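Local coordinates for peptide methionine sulfoxide reductase MsrA (Treponema denticola ATCC 35405, PDB 5FA9), which probably repairs oxidised proteins by reducing methionine sulfoxide to methionine with thioredoxin, joining MsrA and MsrB activities in one fusion polypeptide, at residues Y163-F168 / S261-A266. The protein carries 2 engineered substitutions. Residues are numbered along the deposited sequence; the frame is centred on the assembly and turned at random.
Sequences YDESKF and SKTGGA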
loop_
_atom_site.group_PDB
_atom_site.type_symbol
_atom_site.label_atom_id
_atom_site.label_comp_id
_atom_site.label_asym_id
_atom_site.label_seq_id
_atom_site.Cartn_x
_atom_site.Cartn_y
_atom_site.Cartn_z
ATOM N N TYR B 163 18.706 -5.655 17.664
ATOM C CA TYR B 163 18.934 -5.326 19.065
ATOM C C TYR B 163 19.992 -6.228 19.686
ATOM O O TYR B 163 20.367 -7.249 19.109
ATOM C CB TYR B 163 17.631 -5.430 19.860
ATOM C CG TYR B 163 16.529 -4.534 19.346
ATOM C CD1 TYR B 163 16.559 -3.165 19.573
ATOM C CD2 TYR B 163 15.455 -5.058 18.636
ATOM C CE1 TYR B 163 15.554 -2.341 19.106
ATOM C CE2 TYR B 163 14.445 -4.243 18.165
ATOM C CZ TYR B 163 14.499 -2.884 18.403
ATOM O OH TYR B 163 13.497 -2.065 17.937
ATOM N N ASP B 164 20.474 -5.838 20.862
ATOM C CA ASP B 164 21.441 -6.637 21.602
ATOM C C ASP B 164 20.854 -7.995 21.974
ATOM O O ASP B 164 19.921 -8.081 22.774
ATOM C CB ASP B 164 21.894 -5.894 22.862
ATOM C CG ASP B 164 22.981 -6.634 23.617
ATOM O OD1 ASP B 164 23.678 -7.466 23.000
ATOM O OD2 ASP B 164 23.137 -6.382 24.830
ATOM N N GLU B 165 21.404 -9.052 21.386
ATOM C CA GLU B 165 20.932 -10.406 21.646
ATOM C C GLU B 165 21.986 -11.230 22.373
ATOM O O GLU B 165 21.914 -12.460 22.404
ATOM C CB GLU B 165 20.537 -11.098 20.340
ATOM C CG GLU B 165 19.354 -10.462 19.633
ATOM C CD GLU B 165 18.791 -11.345 18.537
ATOM O OE1 GLU B 165 19.240 -12.505 18.416
ATOM O OE2 GLU B 165 17.900 -10.880 17.796
ATOM N N SER B 166 22.965 -10.548 22.957
ATOM C CA SER B 166 24.043 -11.218 23.672
ATOM C C SER B 166 23.512 -11.935 24.908
ATOM O O SER B 166 24.048 -12.964 25.319
ATOM C CB SER B 166 25.130 -10.215 24.068
ATOM O OG SER B 166 24.624 -9.243 24.966
ATOM N N LYS B 167 22.458 -11.381 25.502
ATOM C CA LYS B 167 21.863 -11.965 26.698
ATOM C C LYS B 167 20.790 -12.997 26.371
ATOM O O LYS B 167 20.228 -13.619 27.272
ATOM C CB LYS B 167 21.256 -10.870 27.578
ATOM C CG LYS B 167 22.253 -9.871 28.131
ATOM C CD LYS B 167 21.533 -8.687 28.758
ATOM C CE LYS B 167 20.483 -9.144 29.762
ATOM N NZ LYS B 167 19.598 -8.027 30.195
ATOM N N PHE B 168 20.504 -13.188 25.085
ATOM C CA PHE B 168 19.442 -14.113 24.700
ATOM C C PHE B 168 19.979 -15.424 24.142
ATOM O O PHE B 168 19.429 -15.970 23.184
ATOM C CB PHE B 168 18.518 -13.458 23.667
ATOM C CG PHE B 168 17.918 -12.161 24.127
ATOM C CD1 PHE B 168 17.614 -11.959 25.462
ATOM C CD2 PHE B 168 17.659 -11.143 23.224
ATOM C CE1 PHE B 168 17.065 -10.767 25.891
ATOM C CE2 PHE B 168 17.107 -9.948 23.646
ATOM C CZ PHE B 168 16.811 -9.760 24.982
ATOM N N SER B 261 10.928 -19.977 17.595
ATOM C CA SER B 261 11.819 -18.862 17.890
ATOM C C SER B 261 13.048 -18.932 16.996
ATOM O O SER B 261 13.672 -19.983 16.876
ATOM C CB SER B 261 12.234 -18.874 19.363
ATOM O OG SER B 261 11.111 -18.728 20.214
ATOM N N LYS B 262 13.391 -17.816 16.360
ATOM C CA LYS B 262 14.537 -17.795 15.460
ATOM C C LYS B 262 15.840 -17.990 16.225
ATOM O O LYS B 262 16.743 -18.688 15.764
ATOM C CB LYS B 262 14.586 -16.489 14.668
ATOM C CG LYS B 262 15.738 -16.442 13.678
ATOM C CD LYS B 262 15.644 -15.254 12.745
ATOM C CE LYS B 262 16.717 -15.336 11.675
ATOM N NZ LYS B 262 16.330 -14.602 10.441
ATOM N N THR B 263 15.931 -17.375 17.398
ATOM C CA THR B 263 17.125 -17.484 18.224
ATOM C C THR B 263 17.115 -18.788 19.012
ATOM O O THR B 263 18.019 -19.613 18.878
ATOM C CB THR B 263 17.252 -16.301 19.198
ATOM O OG1 THR B 263 17.412 -15.086 18.458
ATOM C CG2 THR B 263 18.451 -16.493 20.113
ATOM N N GLY B 264 16.089 -18.962 19.840
ATOM C CA GLY B 264 15.922 -20.180 20.611
ATOM C C GLY B 264 15.860 -21.440 19.767
ATOM O O GLY B 264 16.689 -22.339 19.912
ATOM N N GLY B 265 14.875 -21.501 18.879
ATOM C CA GLY B 265 14.598 -22.713 18.130
ATOM C C GLY B 265 13.447 -23.451 18.782
ATOM O O GLY B 265 12.959 -24.457 18.267
ATOM N N ALA B 266 13.013 -22.933 19.926
ATOM C CA ALA B 266 11.942 -23.544 20.702
ATOM C C ALA B 266 10.601 -23.453 19.986
ATOM O O ALA B 266 10.299 -22.456 19.329
ATOM C CB ALA B 266 11.851 -22.892 22.074
#
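Thr263 OG1 meets two groups at once: it is hydrogen-bonded to the ammonium of Lys217 and lies 3.2 Å from Glu165 OE1. Lys217 also forms a salt bridge with Glu165 OE2, so one lysine ties the two loops together. Glutamate suits this place because its long, nearly straight chain brings the carboxylate to the lysine; the positive charge would be expected to favour its ionised form. On Thr263 the two branches divide the work. With chi1 at -64°, OG1 lies beside the backbone N while CG2 is anti to it, and the methyl packs 3.3 Å from Phe168 O. The Phe168 side chain starts toward Thr263, but its ring turns off, and the side chain touches Lys217, Pro218, Tyr304 and Tyr307, a buried setting suited to a large apolar group.

Each loop is also braced internally. Phe168 N bonds to Glu165 O at 3.1 Å, closing a type I turn. Just before it, Asp164 OD1 accepts from both Ser166 N and, at 2.8 Å, Ser166 OG, the two donors approaching from one face of the carboxylate; the backbone bond makes an Asx turn. In the other loop, Gly265 has a positive phi (99°), where a side chain would press on the preceding carbonyl. Residues 163-168, between helices 142-145 and 173-179, thus lie against the beta-hairpin turn, closed by Ser261 N to Ala266 O, that joins strands 256-261 and 267-272 of the MsrB (SelR) sheet.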